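Local coordinates for mandelate racemase / muconate lactonizing enzyme family protein (Agrobacterium tumefaciens, PDB 4DXK) that is of unestablished substrate specificity but, as a mandelate racemase-type enolase-superfamily protein, probably acts as a lyase or racemase and here binds sodium at a metal site, at residues Ser85-Ile89 / Ser293-Ser299; Gly167-Met171 / Asp209-Ile213; Ile188-Leu193 / Gln228-Ala232; Ala305-Glu309 / Asn335-Ala339. All coordinates share one frame. Residues are numbered along the deposited sequence.

Interaction 1 of 4, residues Ser85-Ile89 / Ser293-Ser299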
loop_
_atom_site.group_PDB
_atom_site.type_symbol
_atom_site.label_atom_id
_atom_site.label_comp_id
_atom_site.label_asym_id
_atom_site.label_seq_id
_atom_site.Cartn_x
_atom_site.Cartn_y
_atom_site.Cartn_z
ATOM N N SER A 85 -31.609 -15.657 11.461
ATOM C CA SER A 85 -30.742 -16.086 12.554
ATOM C C SER A 85 -31.518 -16.866 13.610
ATOM O O SER A 85 -31.052 -17.905 14.088
ATOM C CB SER A 85 -30.057 -14.876 13.197
ATOM O OG SER A 85 -29.275 -14.148 12.258
ATOM N N ALA A 86 -32.703 -16.375 13.970
ATOM C CA ALA A 86 -33.556 -17.097 14.912
ATOM C C ALA A 86 -33.909 -18.466 14.345
ATOM O O ALA A 86 -33.856 -19.477 15.053
ATOM C CB ALA A 86 -34.806 -16.306 15.192
ATOM N N PHE A 87 -34.254 -18.501 13.060
ATOM C CA PHE A 87 -34.552 -19.756 12.377
ATOM C C PHE A 87 -33.364 -20.722 12.421
ATOM O O PHE A 87 -33.527 -21.905 12.720
ATOM C CB PHE A 87 -35.005 -19.467 10.936
ATOM C CG PHE A 87 -35.268 -20.692 10.111
ATOM C CD1 PHE A 87 -36.412 -21.448 10.314
ATOM C CD2 PHE A 87 -34.368 -21.086 9.132
ATOM C CE1 PHE A 87 -36.647 -22.578 9.556
ATOM C CE2 PHE A 87 -34.606 -22.220 8.368
ATOM C CZ PHE A 87 -35.743 -22.956 8.580
ATOM N N ASP A 88 -32.164 -20.212 12.154
ATOM C CA ASP A 88 -30.959 -21.035 12.173
ATOM C C ASP A 88 -30.715 -21.661 13.550
ATOM O O ASP A 88 -30.365 -22.840 13.656
ATOM C CB ASP A 88 -29.755 -20.201 11.736
ATOM C CG ASP A 88 -28.476 -21.010 11.684
ATOM O OD1 ASP A 88 -28.300 -21.767 10.707
ATOM O OD2 ASP A 88 -27.658 -20.878 12.626
ATOM N N ILE A 89 -30.902 -20.883 14.609
ATOM C CA ILE A 89 -30.738 -21.400 15.963
ATOM C C ILE A 89 -31.693 -22.587 16.185
ATOM O O ILE A 89 -31.314 -23.627 16.735
ATOM C CB ILE A 89 -30.929 -20.288 17.031
ATOM C CG1 ILE A 89 -29.823 -19.236 16.898
ATOM C CG2 ILE A 89 -30.929 -20.886 18.434
ATOM C CD1 ILE A 89 -30.119 -17.933 17.628
ATOM N N SER A 293 -27.983 -14.027 17.042
ATOM C CA SER A 293 -29.335 -13.738 16.558
ATOM C C SER A 293 -29.410 -12.524 15.635
ATOM O O SER A 293 -30.493 -12.202 15.127
ATOM C CB SER A 293 -30.322 -13.570 17.720
ATOM O OG SER A 293 -30.181 -12.327 18.381
ATOM N N TRP A 294 -28.270 -11.851 15.440
ATOM C CA TRP A 294 -28.181 -10.654 14.606
ATOM C C TRP A 294 -27.217 -10.839 13.432
ATOM O O TRP A 294 -27.159 -9.967 12.569
ATOM C CB TRP A 294 -27.712 -9.442 15.429
ATOM C CG TRP A 294 -28.643 -9.021 16.529
ATOM C CD1 TRP A 294 -29.946 -9.399 16.691
ATOM C CD2 TRP A 294 -28.329 -8.169 17.645
ATOM N NE1 TRP A 294 -30.464 -8.822 17.825
ATOM C CE2 TRP A 294 -29.497 -8.058 18.426
ATOM C CE3 TRP A 294 -27.187 -7.458 18.039
ATOM C CZ2 TRP A 294 -29.552 -7.284 19.588
ATOM C CZ3 TRP A 294 -27.240 -6.697 19.196
ATOM C CH2 TRP A 294 -28.415 -6.609 19.951
ATOM N N CYS A 295 -26.451 -11.939 13.402
ATOM C CA CYS A 295 -25.324 -12.051 12.470
ATOM C C CYS A 295 -25.471 -13.141 11.429
ATOM O O CYS A 295 -24.567 -13.314 10.610
ATOM C CB CYS A 295 -24.009 -12.281 13.233
ATOM S SG CYS A 295 -23.810 -13.950 13.891
ATOM N N GLY A 296 -26.565 -13.896 11.486
ATOM C CA GLY A 296 -26.744 -15.041 10.603
ATOM C C GLY A 296 -26.787 -16.387 11.317
ATOM O O GLY A 296 -26.616 -17.437 10.689
ATOM N N GLY A 297 -26.977 -16.372 12.627
ATOM C CA GLY A 297 -27.192 -17.600 13.375
ATOM C C GLY A 297 -25.913 -18.240 13.860
ATOM O O GLY A 297 -24.809 -17.708 13.682
ATOM N N LEU A 298 -26.061 -19.407 14.470
ATOM C CA LEU A 298 -24.903 -20.212 14.823
ATOM C C LEU A 298 -24.110 -20.579 13.573
ATOM O O LEU A 298 -22.894 -20.735 13.635
ATOM C CB LEU A 298 -25.331 -21.482 15.564
ATOM C CG LEU A 298 -25.702 -21.287 17.031
ATOM C CD1 LEU A 298 -26.483 -22.480 17.572
ATOM C CD2 LEU A 298 -24.466 -21.041 17.881
ATOM N N SER A 299 -24.786 -20.717 12.434
ATOM C CA SER A 299 -24.110 -21.073 11.188
ATOM C C SER A 299 -23.071 -20.027 10.772
ATOM O O SER A 299 -21.918 -20.368 10.497
ATOM C CB SER A 299 -25.120 -21.333 10.070
ATOM O OG SER A 299 -25.851 -22.519 10.375
#
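Glycine lets a helix and a turn approach each other closely, and the turn that leads into barrel helix 297-310 uses it to meet helix 79-99 of the N-terminal domain. Ser85 and Asp88, one helical turn apart, do the polar work. The OG of Ser85 accepts from the backbone N of Gly296 at 2.8 Å and is also bonded to the carbonyl O of Val81 in its own helix, so the hydroxyl serves both partners. The close approach rests on Gly297: the CA atoms of Ser85 and Gly297 are 3.9 Å apart, and a CB on Gly297 would collide with OD2 of Asp88. At the positive phi of both Gly296 and Gly297 a CB would also press on the preceding carbonyl O. Asp88, with chi1 at t, reaches the first turn of helix 297-310, where its OD2 accepts from Ser299 N at 2.9 Å and its OD1 takes the hydroxyl proton of Ser299 OG at 2.6 Å. A buried carboxylate is thereby satisfied at the amino end of a helix. Ile89 adds the apolar part, its CD1 lying 4.4 Å from CB of Ser293. Around this contact, Ile89, Ser293 and Leu298 pack on helix 323-335, Asp88 and Ser299 touch Ile61 of helix 61-68, and Ala86 and Phe87 face strand 17-24, so it joins the N-terminal domain to the barrel.

Interaction 2 of 4, residues Gly167-Met171 / Asp209-Ile213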
loop_
_atom_site.group_PDB
_atom_site.type_symbol
_atom_site.label_atom_id
_atom_site.label_comp_id
_atom_site.label_asym_id
_atom_site.label_seq_id
_atom_site.Cartn_x
_atom_site.Cartn_y
_atom_site.Cartn_z
ATOM N N GLY A 167 -16.775 -13.969 42.324
ATOM C CA GLY A 167 -15.862 -14.623 41.407
ATOM C C GLY A 167 -15.907 -14.081 39.994
ATOM O O GLY A 167 -15.316 -14.664 39.091
ATOM N N ILE A 168 -16.609 -12.969 39.804
ATOM C CA ILE A 168 -16.683 -12.327 38.496
ATOM C C ILE A 168 -15.618 -11.239 38.411
ATOM O O ILE A 168 -15.574 -10.339 39.257
ATOM C CB ILE A 168 -18.082 -11.739 38.241
ATOM C CG1 ILE A 168 -19.101 -12.876 38.126
ATOM C CG2 ILE A 168 -18.092 -10.880 36.974
ATOM C CD1 ILE A 168 -20.544 -12.428 38.155
ATOM N N THR A 169 -14.745 -11.338 37.415
ATOM C CA THR A 169 -13.560 -10.494 37.353
ATOM C C THR A 169 -13.525 -9.610 36.112
ATOM O O THR A 169 -12.463 -9.122 35.716
ATOM C CB THR A 169 -12.267 -11.334 37.444
ATOM O OG1 THR A 169 -12.239 -12.277 36.367
ATOM C CG2 THR A 169 -12.199 -12.085 38.776
ATOM N N ALA A 170 -14.690 -9.395 35.508
ATOM C CA ALA A 170 -14.819 -8.451 34.409
ATOM C C ALA A 170 -16.196 -7.806 34.457
ATOM O O ALA A 170 -17.189 -8.462 34.796
ATOM C CB ALA A 170 -14.611 -9.152 33.081
ATOM N N MET A 171 -16.249 -6.524 34.109
ATOM C CA MET A 171 -17.501 -5.780 34.083
ATOM C C MET A 171 -17.457 -4.785 32.937
ATOM O O MET A 171 -16.392 -4.250 32.595
ATOM C CB MET A 171 -17.725 -5.056 35.410
ATOM C CG MET A 171 -16.693 -3.976 35.702
ATOM S SD MET A 171 -16.780 -3.328 37.382
ATOM C CE MET A 171 -18.301 -2.390 37.301
ATOM N N ASP A 209 -6.388 -3.598 40.357
ATOM C CA ASP A 209 -6.175 -4.305 39.097
ATOM C C ASP A 209 -6.902 -5.647 39.008
ATOM O O ASP A 209 -6.676 -6.417 38.076
ATOM C CB ASP A 209 -4.669 -4.510 38.863
ATOM C CG ASP A 209 -4.055 -5.553 39.795
ATOM O OD1 ASP A 209 -4.709 -5.973 40.775
ATOM O OD2 ASP A 209 -2.898 -5.952 39.541
ATOM N N LYS A 210 -7.769 -5.930 39.976
ATOM C CA LYS A 210 -8.392 -7.246 40.065
ATOM C C LYS A 210 -9.572 -7.404 39.108
ATOM O O LYS A 210 -10.055 -8.515 38.892
ATOM C CB LYS A 210 -8.820 -7.544 41.501
ATOM C CG LYS A 210 -7.662 -7.566 42.484
ATOM C CD LYS A 210 -8.110 -7.982 43.872
ATOM C CE LYS A 210 -7.048 -7.663 44.915
ATOM N NZ LYS A 210 -7.289 -6.336 45.550
ATOM N N MET A 211 -10.022 -6.289 38.544
ATOM C CA MET A 211 -11.200 -6.260 37.676
ATOM C C MET A 211 -10.852 -5.785 36.266
ATOM O O MET A 211 -10.297 -4.696 36.106
ATOM C CB MET A 211 -12.245 -5.309 38.269
ATOM C CG MET A 211 -13.507 -5.155 37.440
ATOM S SD MET A 211 -14.499 -6.653 37.431
ATOM C CE MET A 211 -15.075 -6.662 39.139
ATOM N N ASP A 212 -11.190 -6.578 35.247
ATOM C CA ASP A 212 -11.117 -6.082 33.871
ATOM C C ASP A 212 -12.301 -5.144 33.643
ATOM O O ASP A 212 -13.429 -5.477 34.021
ATOM C CB ASP A 212 -11.184 -7.232 32.860
ATOM C CG ASP A 212 -10.000 -8.178 32.955
ATOM O OD1 ASP A 212 -8.859 -7.701 33.151
ATOM O OD2 ASP A 212 -10.226 -9.397 32.822
ATOM N N ILE A 213 -12.054 -3.978 33.056
ATOM C CA ILE A 213 -13.130 -3.040 32.778
ATOM C C ILE A 213 -13.292 -2.897 31.275
ATOM O O ILE A 213 -12.414 -2.356 30.585
ATOM C CB ILE A 213 -12.881 -1.638 33.381
ATOM C CG1 ILE A 213 -12.556 -1.727 34.875
ATOM C CG2 ILE A 213 -14.094 -0.745 33.147
ATOM C CD1 ILE A 213 -12.142 -0.393 35.488
#
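Neighbouring parallel strands bond in an alternating pattern, in which one residue bonds to the two that flank its bridge partner; the opening of barrel strands 170-173 and 212-216 is a compact example. Asp212 is that residue. Its N donates to Thr169 O at 2.9 Å and its O accepts from Met171 N at 3.0 Å. Both its main-chain groups are thus used around Ala170, with 4.4 Å between Ala170 CA and Asp212 CA. Ala170 CA makes a CA-H...O contact of 3.3 Å with the same Asp212 O, and Ile213 CA another of 3.5 Å with Met171 O. A backbone bond between Met171 and Met214 continues this strand pair; one between Ile213 and Phe239 leads toward the next strand, 240-242. The main-chain O of Met211 accepts from Arg204 NH1. Ala170 and Asp212 share one face of the sheet, where Arg116 forms a salt bridge with Asp212 OD2 and a hydrogen bond with Thr169 OG1, and Tyr187 of a neighbouring subunit bonds to the same OD2. Met171 and Ile213 share the opposite face, and Met171 SD lies 3.7 Å from Met211 CG. The strands thus enter a beta-alpha-beta unit with an apolar face covered by helix 190-207 and, at Met171, also by helix 156-165. The other face carries a buried carboxylate whose charge is met by arginine within the chain and whose hydrogen bonding extends to a neighbouring subunit.

Interaction 3 of 4, residues Ile188-Leu193 / Gln228-Ala232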
loop_
_atom_site.group_PDB
_atom_site.type_symbol
_atom_site.label_atom_id
_atom_site.label_comp_id
_atom_site.label_asym_id
_atom_site.label_seq_id
_atom_site.Cartn_x
_atom_site.Cartn_y
_atom_site.Cartn_z
ATOM N N ILE A 188 -17.423 16.197 22.727
ATOM C CA ILE A 188 -17.516 16.056 24.175
ATOM C C ILE A 188 -16.661 17.136 24.820
ATOM O O ILE A 188 -15.494 17.316 24.468
ATOM C CB ILE A 188 -17.136 14.624 24.663
ATOM C CG1 ILE A 188 -17.460 14.454 26.146
ATOM C CG2 ILE A 188 -15.677 14.294 24.374
ATOM C CD1 ILE A 188 -17.328 13.020 26.627
ATOM N N SER A 189 -17.260 17.891 25.733
ATOM C CA SER A 189 -16.513 18.920 26.437
ATOM C C SER A 189 -15.570 18.229 27.400
ATOM O O SER A 189 -15.839 17.115 27.851
ATOM C CB SER A 189 -17.451 19.842 27.216
ATOM O OG SER A 189 -17.977 19.187 28.361
ATOM N N MET A 190 -14.457 18.879 27.717
ATOM C CA MET A 190 -13.521 18.302 28.669
ATOM C C MET A 190 -14.129 18.091 30.062
ATOM O O MET A 190 -13.858 17.068 30.690
ATOM C CB MET A 190 -12.205 19.081 28.712
ATOM C CG MET A 190 -11.385 18.866 27.436
ATOM S SD MET A 190 -9.733 19.584 27.461
ATOM C CE MET A 190 -10.132 21.328 27.356
ATOM N N PRO A 191 -14.967 19.029 30.544
ATOM C CA PRO A 191 -15.626 18.724 31.825
ATOM C C PRO A 191 -16.544 17.495 31.750
ATOM O O PRO A 191 -16.564 16.712 32.700
ATOM C CB PRO A 191 -16.443 19.988 32.109
ATOM C CG PRO A 191 -15.680 21.076 31.434
ATOM C CD PRO A 191 -15.173 20.442 30.162
ATOM N N ASP A 192 -17.274 17.310 30.654
ATOM C CA ASP A 192 -18.122 16.125 30.534
ATOM C C ASP A 192 -17.297 14.846 30.397
ATOM O O ASP A 192 -17.693 13.779 30.884
ATOM C CB ASP A 192 -19.086 16.263 29.360
ATOM C CG ASP A 192 -20.227 17.215 29.650
ATOM O OD1 ASP A 192 -20.411 17.601 30.825
ATOM O OD2 ASP A 192 -20.946 17.572 28.696
ATOM N N LEU A 193 -16.155 14.945 29.724
ATOM C CA LEU A 193 -15.233 13.820 29.631
ATOM C C LEU A 193 -14.712 13.459 31.029
ATOM O O LEU A 193 -14.734 12.289 31.427
ATOM C CB LEU A 193 -14.099 14.157 28.656
ATOM C CG LEU A 193 -12.914 13.200 28.529
ATOM C CD1 LEU A 193 -13.375 11.773 28.345
ATOM C CD2 LEU A 193 -12.034 13.618 27.354
ATOM N N GLN A 228 -10.470 11.036 20.991
ATOM C CA GLN A 228 -10.207 11.867 22.161
ATOM C C GLN A 228 -10.521 11.104 23.451
ATOM O O GLN A 228 -9.735 11.106 24.404
ATOM C CB GLN A 228 -11.074 13.122 22.062
ATOM C CG GLN A 228 -10.926 14.101 23.206
ATOM C CD GLN A 228 -11.896 15.256 23.082
ATOM O OE1 GLN A 228 -12.617 15.375 22.093
ATOM N NE2 GLN A 228 -11.915 16.121 24.087
ATOM N N ILE A 229 -11.678 10.452 23.473
ATOM C CA ILE A 229 -12.090 9.649 24.620
ATOM C C ILE A 229 -11.150 8.463 24.841
ATOM O O ILE A 229 -10.755 8.174 25.979
ATOM C CB ILE A 229 -13.553 9.163 24.462
ATOM C CG1 ILE A 229 -14.524 10.347 24.492
ATOM C CG2 ILE A 229 -13.898 8.119 25.522
ATOM C CD1 ILE A 229 -15.920 10.003 24.007
ATOM N N ALA A 230 -10.788 7.786 23.752
ATOM C CA ALA A 230 -9.896 6.632 23.833
ATOM C C ALA A 230 -8.591 7.020 24.520
ATOM O O ALA A 230 -8.132 6.329 25.434
ATOM C CB ALA A 230 -9.617 6.065 22.452
ATOM N N LYS A 231 -7.984 8.115 24.073
ATOM C CA LYS A 231 -6.731 8.574 24.674
ATOM C C LYS A 231 -6.904 8.888 26.157
ATOM O O LYS A 231 -6.055 8.529 26.988
ATOM C CB LYS A 231 -6.186 9.796 23.936
ATOM C CG LYS A 231 -5.771 9.500 22.508
ATOM C CD LYS A 231 -4.946 10.626 21.900
ATOM C CE LYS A 231 -5.733 11.914 21.808
ATOM N NZ LYS A 231 -4.867 13.069 21.402
ATOM N N ALA A 232 -8.017 9.527 26.500
ATOM C CA ALA A 232 -8.280 9.905 27.885
ATOM C C ALA A 232 -8.458 8.693 28.803
ATOM O O ALA A 232 -8.299 8.806 30.023
ATOM C CB ALA A 232 -9.505 10.809 27.960
HETATM O O HOH W 1 -14.904 16.687 21.428
HETATM O O HOH W 2 -13.316 19.017 24.075
#
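In a beta/alpha barrel the helices that follow successive strands pack side by side outside the sheet, and the outer ring here is seen where the start of helix 190-207 meets helix 223-232. Ser189 is the N-cap of the former, its OG accepting from Asp192 N at 3.0 Å. On the latter, Gln228 comes first. Its extended side chain packs against Ile188, and hydrogen bonding between the two passes through two waters: one accepts from Ile188 N at 2.9 Å and donates to Gln228 OE1 at 2.7 Å, while the other donates to Ile188 O at 2.8 Å and accepts from Gln228 NE2 at 3.2 Å. Next, Ile229 turns the chemistry apolar, its CG1 lying 4.1 Å from Ile188 CG2 and 4.3 Å from Leu193 CD1, in a cluster that Phe176 and Trp221 extend. Outside this cluster, Met190 packs on Met211 of a neighbouring subunit. One turn after Gln228, Ala232 closes the contact, with its CB 3.8 Å from CD2 of Leu193.

Interaction 4 of 4, residues Ala305-Glu309 / Asn335-Ala339; sequences ASMAE and NAPNA
A loop asparagine can tie its loop to a helix, as Asn338 does by donating from ND2 to Ala305 O at 3.0 Å. Residues 305-309 are regular alpha helix; Ala336 leaves helical geometry at phi/psi -66/120, and a type I turn runs from Ala336 to Ala339, with Pro337 at -59/-29, Asn338 at -95/15 and Ala339 N bonded to Ala336 O at 3.0 Å. CA separations are 6.8 Å for Ala305-Ala336 and 6.1 Å for Glu309-Asn338; all four residues point CA-to-CB toward the other segment, Pro337 sideways. Asn338 takes chi1 p (65°) and chi2 -32°. Ala305 O also accepts from Glu309 N at 3.1 Å, and Asn338 ND2 also bonds to Leu313 O. Glu309 is extended, t,t with chi3 8°, placing OE2 3.8 Å from Pro337 CB; one water donates to Glu309 OE1 (2.8 Å) and Asn338 OD1 (2.7 Å). CB atoms of Ala305 and Ala336 meet at 4.2 Å. Because Glu309 OE1 also salt-bridges Arg273 of a neighbouring subunit, loop packing and subunit association share one carboxylate.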
loop_
_atom_site.group_PDB
_atom_site.type_symbol
_atom_site.label_atom_id
_atom_site.label_comp_id
_atom_site.label_asym_id
_atom_site.label_seq_id
_atom_site.Cartn_x
_atom_site.Cartn_y
_atom_site.Cartn_z
ATOM N N ALA A 305 -16.073 -17.249 14.055
ATOM C CA ALA A 305 -15.148 -17.588 15.130
ATOM C C ALA A 305 -13.871 -18.261 14.630
ATOM O O ALA A 305 -12.767 -17.908 15.052
ATOM C CB ALA A 305 -15.834 -18.458 16.170
ATOM N N SER A 306 -14.005 -19.236 13.738
ATOM C CA SER A 306 -12.820 -19.957 13.275
ATOM C C SER A 306 -11.931 -19.079 12.402
ATOM O O SER A 306 -10.712 -19.261 12.374
ATOM C CB SER A 306 -13.192 -21.259 12.550
ATOM O OG SER A 306 -13.987 -21.025 11.399
ATOM N N MET A 307 -12.542 -18.128 11.700
ATOM C CA MET A 307 -11.804 -17.151 10.905
ATOM C C MET A 307 -11.096 -16.130 11.811
ATOM O O MET A 307 -9.954 -15.747 11.539
ATOM C CB MET A 307 -12.744 -16.472 9.902
ATOM C CG MET A 307 -12.078 -15.422 9.012
ATOM S SD MET A 307 -13.194 -14.643 7.822
ATOM C CE MET A 307 -14.650 -15.684 8.037
ATOM N N ALA A 308 -11.739 -15.695 12.891
ATOM C CA ALA A 308 -11.065 -14.825 13.855
ATOM C C ALA A 308 -9.819 -15.507 14.432
ATOM O O ALA A 308 -8.772 -14.879 14.619
ATOM C CB ALA A 308 -12.021 -14.413 14.954
ATOM N N GLU A 309 -9.924 -16.808 14.684
ATOM C CA GLU A 309 -8.794 -17.566 15.207
ATOM C C GLU A 309 -7.631 -17.586 14.225
ATOM O O GLU A 309 -6.465 -17.571 14.627
ATOM C CB GLU A 309 -9.238 -18.986 15.588
ATOM C CG GLU A 309 -8.166 -19.765 16.337
ATOM C CD GLU A 309 -8.612 -21.139 16.806
ATOM O OE1 GLU A 309 -9.716 -21.581 16.439
ATOM O OE2 GLU A 309 -7.838 -21.777 17.550
ATOM N N ASN A 335 -17.501 -24.482 22.682
ATOM C CA ASN A 335 -16.843 -25.135 21.562
ATOM C C ASN A 335 -15.650 -24.362 20.992
ATOM O O ASN A 335 -14.580 -24.920 20.786
ATOM C CB ASN A 335 -17.821 -25.414 20.422
ATOM C CG ASN A 335 -17.103 -25.746 19.148
ATOM O OD1 ASN A 335 -16.975 -24.893 18.253
ATOM N ND2 ASN A 335 -16.557 -26.947 19.078
ATOM N N ALA A 336 -15.841 -23.082 20.692
ATOM C CA ALA A 336 -14.839 -22.347 19.926
ATOM C C ALA A 336 -13.560 -22.205 20.733
ATOM O O ALA A 336 -13.581 -21.620 21.804
ATOM C CB ALA A 336 -15.368 -20.987 19.536
ATOM N N PRO A 337 -12.430 -22.724 20.226
ATOM C CA PRO A 337 -11.211 -22.625 21.035
ATOM C C PRO A 337 -10.823 -21.192 21.383
ATOM O O PRO A 337 -10.244 -20.956 22.444
ATOM C CB PRO A 337 -10.152 -23.302 20.154
ATOM C CG PRO A 337 -10.945 -24.337 19.410
ATOM C CD PRO A 337 -12.248 -23.630 19.076
ATOM N N ASN A 338 -11.181 -20.235 20.535
ATOM C CA ASN A 338 -10.836 -18.835 20.772
ATOM C C ASN A 338 -11.938 -18.030 21.457
ATOM O O ASN A 338 -11.866 -16.808 21.473
ATOM C CB ASN A 338 -10.415 -18.136 19.471
ATOM C CG ASN A 338 -11.538 -18.048 18.469
ATOM O OD1 ASN A 338 -12.401 -18.929 18.425
ATOM N ND2 ASN A 338 -11.538 -16.997 17.653
ATOM N N ALA A 339 -12.945 -18.683 22.038
ATOM C CA ALA A 339 -13.921 -17.929 22.838
ATOM C C ALA A 339 -13.251 -17.425 24.119
ATOM O O ALA A 339 -12.642 -18.198 24.862
ATOM C CB ALA A 339 -15.138 -18.771 23.168
HETATM O O HOH W 3 -12.479 -21.022 16.662
#

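In the fold
The four contacts show chemistry changing with place in the fold. Interaction 1, buried nearest the chain centre, ties two domains with direct hydrogen bonds; interactions 2 and 4 are also mostly buried, but farther out. Interaction 3, the outermost, is only partly buried and relies on apolar packing and bridging waters. Interactions 1 and 4 share helix 297-310, with centres about 17 Å apart. Interactions 2 and 3 cross along the chain, interaction 2 joining strands of the inner sheet and interaction 3 the outer helices, their nearest atoms about 11 Å apart. Backbone pairing dominates interaction 2 alone. All four touch other subunits, interaction 1 only through Trp294; in 2 and 4 a carboxylate makes a polar bond across the boundary.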